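Nicotinate-nucleotide diphosphorylase (Carboxylating) (Streptococcus pyogenes GA06023, PDB 5HUO) converts quinolinate and 5-phospho-alpha-D-ribose 1-diphosphate to nicotinate ribonucleotide, carbon dioxide and diphosphate, a step of NAD(+) biosynthesis. Local coordinates at residues Ser191-Ile201 with Ala218-Glu229; Ser266-Ile274 with Phe282-Ser292. All blocks are in the same frame, centred on the assembly; numbering follows the deposited sequence.

How the interactions relate
Both interactions belong to the parallel sheet of the C-terminal domain, an open alpha/beta barrel. Interaction 1 pairs 194-196, an edge strand within this chain, with 224-228. Interaction 2 pairs 267-271 with 289-291. Strand 244-248 lies between them, and their centres are about 17 Å apart. On the inner side the carboxylates of E225 and E269 come together, at a doubtful spacing, and E225 OE1 lies 3.6 Å from Y289 OH. F220 of one subunit packs on Y289 of another. Sulfates near M195 and S292, probably from the crystallisation liquor, lie toward the C-terminal strand ends, where such barrels usually hold the active site. Those on R267 sit at its strand's start, by the second subunit.

Interaction 1: Ser191-Ile201 with Ala218-Glu229; sequences SDAIMLKDNHI and APFVKMVEVEVE
K197, just after strand 194-196, meets E227, still in strand 224-228. K197 NZ forms a salt bridge with E227 OE2 at 3.1 Å. The lysine comes from above the carboxylate plane, 41° out of it. Its aliphatic part runs over the same carboxylate, with K197 CB and CG against E227 CD. The K197 chain is extended until it bends at chi4 (-87°), which turns NZ onto the oxygen. M195 crosses E227 at about a right angle and brings SD to 3.6 Å from OE2.

Two residue pairs back, M195 and E225 lie side by side on the same face. CG anti to the backbone N in both carries the two chains out the same way, and M195 CE ends 3.6 Å from E225 OE1. The other face is apolar. I194 lies alongside V224 and reaches A218 with CD1, 4.1 Å from A218 CB. L196 CD1 packs on V226 CG2 at 4.0 Å. I201 CD1, in the first turn of helix 198-204, meets V226 CG1 at about a right angle.

The backbones hold these pairs in parallel register. I194 N bonds to M223 O, and I194 O takes E225 N. L196 N bonds to E225 O at 2.8 Å, and L196 O takes E227 N. A water bridges D192 O and M223 N where the ladder ends.

The two strands are joined by helices 198-204 and 207-217 in a beta-alpha-beta crossover. Helix 207-217 covers the I194, V224 and V226 face. H186 and M246 lie on the M195 and E225 side. D192 OD2 accepts from F188 N and also pairs with K222 of the second subunit.

The helix side is thus hydrocarbon, and the E225 and E227 side acidic. K197 has a long, weak ion pair with sulfate, and sulfate lies beside M195, consistent with the barrel's active-site end.

Interaction 2: Ser266-Ile274 with Phe282-Ser292; sequences SRIECSGNI and FRGLAIDYVSS. With SO4 (sulfate ion), chain H; SO4 (sulfate ion), chain G.
Two neighbouring parallel strands of the barrel, 267-271 and 289-291, pair here. C270 N bonds to Y289 O at 3.0 Å, and S291 N to C270 O. I268 O takes two donors, the N atoms of D288 and Y289.

D288 uses both carboxylate oxygens. OD2 accepts I268 N at 2.7 Å through its anti lone pair. OD1 forms a salt bridge with R267 NH1 at 2.9 Å, with the guanidinium and carboxylate planes 85° apart. Two sulfates sit at the guanidinium edge. R267 NE bonds to O4 of the chain H sulfate at 2.6 Å, and NH2 to O3 of the chain G sulfate. F220 of the second subunit lies against Y289 and R267.

On the inner face, E269 lays CB over the Y289 ring, 3.7 Å from its centroid. E269 OE1 accepts S291 OG at 2.7 Å, and S291 OG in turn accepts S271 OG. E269 OE2, less surely placed, also bonds H186. On the other face, C270 CB packs against F282 CE1 at 3.6 Å, and I274 CG1 reaches F282 CE2.

Strand 244-248 flanks 267-271, and 159-161 flanks 289-291. Helix 252-262 packs on C270 and I287, while L153 of helix 122-153 packs against F282.

Interaction 1: Ser191-Ile201 with Ala218-Glu229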
loop_
_atom_site.group_PDB
_atom_site.type_symbol
_atom_site.label_atom_id
_atom_site.label_comp_id
_atom_site.label_asym_id
_atom_site.label_seq_id
_atom_site.Cartn_x
_atom_site.Cartn_y
_atom_site.Cartn_z
ATOM N N SER A 191 2.906 13.955 18.278
ATOM C CA SER A 191 2.829 12.850 19.224
ATOM C C SER A 191 4.044 12.703 20.134
ATOM O O SER A 191 3.993 12.090 21.129
ATOM C CB SER A 191 2.618 11.536 18.464
ATOM O OG SER A 191 1.404 11.536 17.737
ATOM N N ASP A 192 5.158 13.260 19.741
ATOM C CA ASP A 192 6.470 13.125 20.442
ATOM C C ASP A 192 6.540 13.796 21.774
ATOM O O ASP A 192 7.198 13.345 22.679
ATOM C CB ASP A 192 7.554 13.823 19.601
ATOM C CG ASP A 192 8.354 12.890 18.825
ATOM O OD1 ASP A 192 8.227 11.643 19.012
ATOM O OD2 ASP A 192 9.180 13.393 18.032
ATOM N N ALA A 193 5.982 14.985 21.815
ATOM C CA ALA A 193 6.197 15.873 22.933
ATOM C C ALA A 193 5.130 16.891 22.916
ATOM O O ALA A 193 4.494 17.128 21.913
ATOM C CB ALA A 193 7.567 16.571 22.848
ATOM N N ILE A 194 4.988 17.575 24.018
ATOM C CA ILE A 194 3.906 18.545 24.151
ATOM C C ILE A 194 4.476 19.929 23.967
ATOM O O ILE A 194 5.506 20.263 24.565
ATOM C CB ILE A 194 3.215 18.401 25.498
ATOM C CG1 ILE A 194 2.378 17.132 25.459
ATOM C CG2 ILE A 194 2.381 19.655 25.809
ATOM C CD1 ILE A 194 1.523 16.917 26.684
ATOM N N MET A 195 3.813 20.714 23.132
ATOM C CA MET A 195 4.148 22.110 23.046
ATOM C C MET A 195 2.896 22.966 23.110
ATOM O O MET A 195 2.031 22.904 22.265
ATOM C CB MET A 195 4.976 22.440 21.810
ATOM C CG MET A 195 5.620 23.832 21.937
ATOM S SD MET A 195 6.584 24.341 20.511
ATOM C CE MET A 195 7.706 22.933 20.321
ATOM N N LEU A 196 2.851 23.778 24.152
ATOM C CA LEU A 196 1.724 24.658 24.437
ATOM C C LEU A 196 2.112 25.989 23.866
ATOM O O LEU A 196 2.994 26.673 24.364
ATOM C CB LEU A 196 1.456 24.777 25.932
ATOM C CG LEU A 196 1.108 23.435 26.569
ATOM C CD1 LEU A 196 1.249 23.555 28.078
ATOM C CD2 LEU A 196 -0.264 22.931 26.189
ATOM N N LYS A 197 1.412 26.323 22.803
ATOM C CA LYS A 197 1.636 27.531 22.021
ATOM C C LYS A 197 0.742 28.710 22.502
ATOM O O LYS A 197 0.003 28.606 23.478
ATOM C CB LYS A 197 1.436 27.208 20.523
ATOM C CG LYS A 197 2.044 25.875 20.080
ATOM C CD LYS A 197 1.997 25.713 18.569
ATOM C CE LYS A 197 2.934 24.603 18.066
ATOM N NZ LYS A 197 4.333 25.055 17.805
ATOM N N ASP A 198 0.898 29.848 21.839
ATOM C CA ASP A 198 0.063 31.071 22.061
ATOM C C ASP A 198 -1.435 30.865 22.512
ATOM O O ASP A 198 -1.875 31.293 23.595
ATOM C CB ASP A 198 0.154 31.941 20.779
ATOM C CG ASP A 198 -0.045 31.123 19.405
ATOM O OD1 ASP A 198 -0.228 29.877 19.358
ATOM O OD2 ASP A 198 -0.009 31.768 18.339
ATOM N N ASN A 199 -2.197 30.177 21.665
ATOM C CA ASN A 199 -3.641 29.933 21.893
ATOM C C ASN A 199 -4.004 28.978 23.033
ATOM O O ASN A 199 -4.999 29.153 23.687
ATOM C CB ASN A 199 -4.351 29.533 20.580
ATOM C CG ASN A 199 -3.581 28.513 19.757
ATOM O OD1 ASN A 199 -2.541 28.007 20.171
ATOM N ND2 ASN A 199 -4.073 28.234 18.577
ATOM N N HIS A 200 -3.181 27.956 23.221
ATOM C CA HIS A 200 -3.382 26.948 24.276
ATOM C C HIS A 200 -3.450 27.593 25.655
ATOM O O HIS A 200 -4.320 27.284 26.469
ATOM C CB HIS A 200 -2.245 25.900 24.250
ATOM C CG HIS A 200 -2.192 25.047 23.001
ATOM N ND1 HIS A 200 -1.361 25.322 21.940
ATOM C CD2 HIS A 200 -2.843 23.903 22.664
ATOM C CE1 HIS A 200 -1.502 24.396 21.004
ATOM N NE2 HIS A 200 -2.404 23.523 21.410
ATOM N N ILE A 201 -2.556 28.527 25.923
ATOM C CA ILE A 201 -2.602 29.258 27.224
ATOM C C ILE A 201 -3.903 30.047 27.446
ATOM O O ILE A 201 -4.477 30.069 28.545
ATOM C CB ILE A 201 -1.432 30.229 27.387
ATOM C CG1 ILE A 201 -0.144 29.447 27.489
ATOM C CG2 ILE A 201 -1.631 31.078 28.638
ATOM C CD1 ILE A 201 0.970 30.085 26.708
ATOM N N ALA A 218 -1.026 13.458 29.773
ATOM C CA ALA A 218 0.068 12.593 29.305
ATOM C C ALA A 218 1.195 12.530 30.336
ATOM O O ALA A 218 2.281 13.122 30.143
ATOM C CB ALA A 218 0.595 13.133 28.005
ATOM N N PRO A 219 0.965 11.830 31.459
ATOM C CA PRO A 219 1.909 11.943 32.599
ATOM C C PRO A 219 3.237 11.299 32.329
ATOM O O PRO A 219 3.308 10.284 31.650
ATOM C CB PRO A 219 1.233 11.206 33.726
ATOM C CG PRO A 219 -0.164 10.957 33.271
ATOM C CD PRO A 219 -0.245 11.094 31.797
ATOM N N PHE A 220 4.287 11.983 32.789
ATOM C CA PHE A 220 5.644 11.408 32.966
ATOM C C PHE A 220 6.473 11.193 31.700
ATOM O O PHE A 220 7.667 11.463 31.743
ATOM C CB PHE A 220 5.595 10.066 33.763
ATOM C CG PHE A 220 4.764 10.124 34.985
ATOM C CD1 PHE A 220 4.692 11.304 35.769
ATOM C CD2 PHE A 220 4.049 9.025 35.379
ATOM C CE1 PHE A 220 3.878 11.390 36.890
ATOM C CE2 PHE A 220 3.255 9.096 36.528
ATOM C CZ PHE A 220 3.173 10.277 37.281
ATOM N N VAL A 221 5.855 10.658 30.643
ATOM C CA VAL A 221 6.587 10.168 29.471
ATOM C C VAL A 221 6.644 11.143 28.303
ATOM O O VAL A 221 7.333 10.864 27.327
ATOM C CB VAL A 221 6.033 8.849 28.931
ATOM C CG1 VAL A 221 6.075 7.769 30.001
ATOM C CG2 VAL A 221 4.634 9.016 28.433
ATOM N N LYS A 222 6.052 12.309 28.471
ATOM C CA LYS A 222 6.177 13.418 27.510
ATOM C C LYS A 222 6.809 14.683 28.112
ATOM O O LYS A 222 6.340 15.176 29.131
ATOM C CB LYS A 222 4.794 13.860 26.993
ATOM C CG LYS A 222 3.960 12.782 26.308
ATOM C CD LYS A 222 4.415 12.553 24.909
ATOM C CE LYS A 222 3.547 11.512 24.253
ATOM N NZ LYS A 222 4.328 10.311 23.914
ATOM N N MET A 223 7.848 15.208 27.460
ATOM C CA MET A 223 8.362 16.547 27.769
ATOM C C MET A 223 7.327 17.581 27.432
ATOM O O MET A 223 6.479 17.388 26.552
ATOM C CB MET A 223 9.589 16.892 26.974
ATOM C CG MET A 223 10.795 16.053 27.380
ATOM S SD MET A 223 11.357 16.245 29.117
ATOM C CE MET A 223 13.077 15.618 29.047
ATOM N N VAL A 224 7.321 18.659 28.202
ATOM C CA VAL A 224 6.355 19.729 28.014
ATOM C C VAL A 224 7.107 20.994 27.823
ATOM O O VAL A 224 7.977 21.370 28.633
ATOM C CB VAL A 224 5.397 19.884 29.205
ATOM C CG1 VAL A 224 4.546 21.141 29.074
ATOM C CG2 VAL A 224 4.461 18.701 29.286
ATOM N N GLU A 225 6.709 21.680 26.774
ATOM C CA GLU A 225 7.268 22.983 26.415
ATOM C C GLU A 225 6.141 24.007 26.296
ATOM O O GLU A 225 5.027 23.670 25.952
ATOM C CB GLU A 225 8.050 22.900 25.093
ATOM C CG GLU A 225 8.695 24.200 24.666
ATOM C CD GLU A 225 9.678 24.073 23.498
ATOM O OE1 GLU A 225 9.984 22.966 23.060
ATOM O OE2 GLU A 225 10.162 25.108 23.014
ATOM N N VAL A 226 6.470 25.264 26.597
ATOM C CA VAL A 226 5.524 26.376 26.450
ATOM C C VAL A 226 6.144 27.517 25.699
ATOM O O VAL A 226 7.235 27.960 26.062
ATOM C CB VAL A 226 5.122 26.979 27.796
ATOM C CG1 VAL A 226 4.212 28.167 27.569
ATOM C CG2 VAL A 226 4.412 25.978 28.642
ATOM N N GLU A 227 5.405 28.027 24.717
ATOM C CA GLU A 227 5.767 29.276 24.011
ATOM C C GLU A 227 5.245 30.481 24.746
ATOM O O GLU A 227 4.074 30.571 25.027
ATOM C CB GLU A 227 5.209 29.342 22.591
ATOM C CG GLU A 227 5.574 28.175 21.666
ATOM C CD GLU A 227 5.009 28.335 20.251
ATOM O OE1 GLU A 227 4.148 29.260 20.040
ATOM O OE2 GLU A 227 5.440 27.536 19.367
ATOM N N VAL A 228 6.144 31.395 25.040
ATOM C CA VAL A 228 5.871 32.540 25.889
ATOM C C VAL A 228 6.325 33.828 25.218
ATOM O O VAL A 228 7.440 33.924 24.713
ATOM C CB VAL A 228 6.582 32.347 27.234
ATOM C CG1 VAL A 228 6.432 33.538 28.134
ATOM C CG2 VAL A 228 6.013 31.121 27.919
ATOM N N GLU A 229 5.450 34.827 25.200
ATOM C CA GLU A 229 5.772 36.159 24.590
ATOM C C GLU A 229 6.084 37.252 25.611
ATOM O O GLU A 229 6.533 38.313 25.245
ATOM C CB GLU A 229 4.636 36.642 23.681
ATOM C CG GLU A 229 4.361 35.695 22.515
ATOM C CD GLU A 229 3.395 36.248 21.486
ATOM O OE1 GLU A 229 3.310 37.483 21.349
ATOM O OE2 GLU A 229 2.723 35.447 20.796
HETATM O O HOH W 1 8.713 13.997 25.191
#

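Interaction 2: Ser266-Ile274 with Phe282-Ser292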
loop_
_atom_site.group_PDB
_atom_site.type_symbol
_atom_site.label_atom_id
_atom_site.label_comp_id
_atom_site.label_asym_id
_atom_site.label_seq_id
_atom_site.Cartn_x
_atom_site.Cartn_y
_atom_site.Cartn_z
ATOM N N SER A 266 13.968 25.838 34.119
ATOM C CA SER A 266 13.662 25.192 32.844
ATOM C C SER A 266 14.756 25.421 31.822
ATOM O O SER A 266 15.577 26.319 31.959
ATOM C CB SER A 266 12.358 25.737 32.267
ATOM O OG SER A 266 11.393 25.730 33.275
ATOM N N ARG A 267 14.704 24.621 30.765
ATOM C CA ARG A 267 15.551 24.829 29.578
ATOM C C ARG A 267 14.977 25.956 28.748
ATOM O O ARG A 267 13.777 26.193 28.769
ATOM C CB ARG A 267 15.597 23.614 28.691
ATOM C CG ARG A 267 16.206 22.403 29.307
ATOM C CD ARG A 267 17.696 22.606 29.361
ATOM N NE ARG A 267 18.331 21.466 29.963
ATOM C CZ ARG A 267 19.587 21.416 30.386
ATOM N NH1 ARG A 267 20.385 22.443 30.270
ATOM N NH2 ARG A 267 20.062 20.290 30.919
ATOM N N ILE A 268 15.853 26.691 28.086
ATOM C CA ILE A 268 15.422 27.901 27.394
ATOM C C ILE A 268 15.752 27.793 25.941
ATOM O O ILE A 268 16.908 27.544 25.569
ATOM C CB ILE A 268 16.018 29.194 27.969
ATOM C CG1 ILE A 268 15.778 29.290 29.486
ATOM C CG2 ILE A 268 15.423 30.420 27.272
ATOM C CD1 ILE A 268 16.636 30.366 30.181
ATOM N N GLU A 269 14.712 27.979 25.140
ATOM C CA GLU A 269 14.808 28.005 23.675
ATOM C C GLU A 269 14.436 29.401 23.187
ATOM O O GLU A 269 13.467 29.966 23.688
ATOM C CB GLU A 269 13.874 26.967 23.034
ATOM C CG GLU A 269 13.537 27.184 21.537
ATOM C CD GLU A 269 12.643 26.068 20.915
ATOM O OE1 GLU A 269 12.492 25.988 19.664
ATOM O OE2 GLU A 269 12.087 25.238 21.689
ATOM N N CYS A 270 15.208 29.953 22.258
ATOM C CA CYS A 270 14.787 31.133 21.558
ATOM C C CYS A 270 14.359 30.731 20.172
ATOM O O CYS A 270 14.992 29.936 19.511
ATOM C CB CYS A 270 15.870 32.185 21.484
ATOM S SG CYS A 270 16.108 33.071 23.050
ATOM N N SER A 271 13.288 31.346 19.691
ATOM C CA SER A 271 12.765 31.045 18.344
ATOM C C SER A 271 12.055 32.227 17.715
ATOM O O SER A 271 11.756 33.215 18.381
ATOM C CB SER A 271 11.814 29.903 18.427
ATOM O OG SER A 271 11.293 29.599 17.149
ATOM N N GLY A 272 11.926 32.140 16.406
ATOM C CA GLY A 272 11.310 33.191 15.585
ATOM C C GLY A 272 12.255 34.285 15.069
ATOM O O GLY A 272 13.037 34.871 15.851
ATOM N N ASN A 273 12.138 34.576 13.762
ATOM C CA ASN A 273 12.990 35.582 13.080
ATOM C C ASN A 273 14.459 35.238 13.303
ATOM O O ASN A 273 15.221 36.032 13.869
ATOM C CB ASN A 273 12.682 37.030 13.588
ATOM C CG ASN A 273 13.317 38.139 12.716
ATOM O OD1 ASN A 273 13.105 38.193 11.494
ATOM N ND2 ASN A 273 14.078 39.039 13.348
ATOM N N ILE A 274 14.810 34.000 12.956
ATOM C CA ILE A 274 16.176 33.513 13.135
ATOM C C ILE A 274 16.684 33.036 11.793
ATOM O O ILE A 274 16.218 32.042 11.255
ATOM C CB ILE A 274 16.303 32.374 14.162
ATOM C CG1 ILE A 274 15.944 32.887 15.568
ATOM C CG2 ILE A 274 17.720 31.792 14.108
ATOM C CD1 ILE A 274 15.918 31.847 16.663
ATOM N N PHE A 282 22.439 35.980 19.416
ATOM C CA PHE A 282 22.290 35.104 20.573
ATOM C C PHE A 282 23.633 34.713 21.152
ATOM O O PHE A 282 23.692 34.097 22.207
ATOM C CB PHE A 282 21.463 33.861 20.237
ATOM C CG PHE A 282 20.128 34.183 19.680
ATOM C CD1 PHE A 282 19.068 34.452 20.511
ATOM C CD2 PHE A 282 19.933 34.228 18.324
ATOM C CE1 PHE A 282 17.811 34.763 19.994
ATOM C CE2 PHE A 282 18.697 34.526 17.787
ATOM C CZ PHE A 282 17.630 34.800 18.619
ATOM N N ARG A 283 24.718 35.060 20.474
ATOM C CA ARG A 283 26.052 34.656 20.949
ATOM C C ARG A 283 26.287 35.029 22.411
ATOM O O ARG A 283 25.997 36.141 22.848
ATOM C CB ARG A 283 27.150 35.250 20.108
ATOM C CG ARG A 283 28.492 34.613 20.397
ATOM C CD ARG A 283 29.548 35.203 19.486
ATOM N NE ARG A 283 29.386 34.784 18.095
ATOM C CZ ARG A 283 29.620 35.539 17.025
ATOM N NH1 ARG A 283 30.017 36.782 17.142
ATOM N NH2 ARG A 283 29.451 35.031 15.823
ATOM N N GLY A 284 26.749 34.057 23.175
ATOM C CA GLY A 284 27.080 34.273 24.584
ATOM C C GLY A 284 25.959 34.313 25.620
ATOM O O GLY A 284 26.256 34.418 26.802
ATOM N N LEU A 285 24.695 34.222 25.214
ATOM C CA LEU A 285 23.589 34.135 26.200
ATOM C C LEU A 285 23.530 32.768 26.869
ATOM O O LEU A 285 24.001 31.786 26.348
ATOM C CB LEU A 285 22.219 34.441 25.609
ATOM C CG LEU A 285 22.188 35.694 24.745
ATOM C CD1 LEU A 285 20.802 35.992 24.197
ATOM C CD2 LEU A 285 22.734 36.895 25.525
ATOM N N ALA A 286 22.949 32.746 28.048
ATOM C CA ALA A 286 22.807 31.520 28.818
ATOM C C ALA A 286 21.420 30.951 28.509
ATOM O O ALA A 286 20.556 30.810 29.368
ATOM C CB ALA A 286 22.980 31.771 30.312
ATOM N N ILE A 287 21.228 30.635 27.245
ATOM C CA ILE A 287 20.068 29.876 26.803
ATOM C C ILE A 287 20.611 28.572 26.348
ATOM O O ILE A 287 21.791 28.460 26.029
ATOM C CB ILE A 287 19.295 30.562 25.669
ATOM C CG1 ILE A 287 20.149 30.690 24.409
ATOM C CG2 ILE A 287 18.853 31.934 26.115
ATOM C CD1 ILE A 287 19.366 31.195 23.220
ATOM N N ASP A 288 19.734 27.595 26.277
ATOM C CA ASP A 288 20.143 26.238 25.884
ATOM C C ASP A 288 20.193 26.017 24.370
ATOM O O ASP A 288 21.110 25.369 23.871
ATOM C CB ASP A 288 19.258 25.217 26.544
ATOM C CG ASP A 288 19.321 25.321 28.070
ATOM O OD1 ASP A 288 20.330 24.844 28.645
ATOM O OD2 ASP A 288 18.356 25.852 28.666
ATOM N N TYR A 289 19.202 26.536 23.657
ATOM C CA TYR A 289 19.213 26.439 22.185
ATOM C C TYR A 289 18.342 27.469 21.444
ATOM O O TYR A 289 17.588 28.214 22.052
ATOM C CB TYR A 289 18.814 25.059 21.751
ATOM C CG TYR A 289 17.381 24.646 22.045
ATOM C CD1 TYR A 289 17.012 24.197 23.300
ATOM C CD2 TYR A 289 16.449 24.579 21.044
ATOM C CE1 TYR A 289 15.737 23.711 23.533
ATOM C CE2 TYR A 289 15.167 24.105 21.267
ATOM C CZ TYR A 289 14.806 23.675 22.525
ATOM O OH TYR A 289 13.512 23.225 22.757
ATOM N N VAL A 290 18.539 27.528 20.134
ATOM C CA VAL A 290 17.664 28.245 19.237
ATOM C C VAL A 290 17.144 27.317 18.163
ATOM O O VAL A 290 17.750 26.273 17.859
ATOM C CB VAL A 290 18.376 29.378 18.516
ATOM C CG1 VAL A 290 18.914 30.354 19.531
ATOM C CG2 VAL A 290 19.481 28.880 17.596
ATOM N N SER A 291 16.027 27.695 17.568
ATOM C CA SER A 291 15.407 26.864 16.483
ATOM C C SER A 291 15.098 27.697 15.260
ATOM O O SER A 291 14.700 28.873 15.373
ATOM C CB SER A 291 14.137 26.115 16.976
ATOM O OG SER A 291 13.076 27.034 17.284
ATOM N N SER A 292 15.200 27.057 14.115
ATOM C CA SER A 292 14.941 27.696 12.843
ATOM C C SER A 292 14.180 26.777 11.854
ATOM O O SER A 292 14.623 25.714 11.470
ATOM C CB SER A 292 16.253 28.134 12.207
ATOM O OG SER A 292 16.016 28.851 10.996
HETATM S S SO4 H . 17.405 18.114 30.808
HETATM O O1 SO4 H . 18.194 18.044 29.549
HETATM O O2 SO4 H . 18.168 17.639 32.011
HETATM O O3 SO4 H . 16.131 17.379 30.587
HETATM O O4 SO4 H . 17.067 19.522 31.065
HETATM S S SO4 G . 23.678 19.846 31.821
HETATM O O1 SO4 G . 25.009 20.424 31.535
HETATM O O2 SO4 G . 23.739 18.953 33.007
HETATM O O3 SO4 G . 22.736 20.969 32.057
HETATM O O4 SO4 G . 23.244 19.044 30.656
#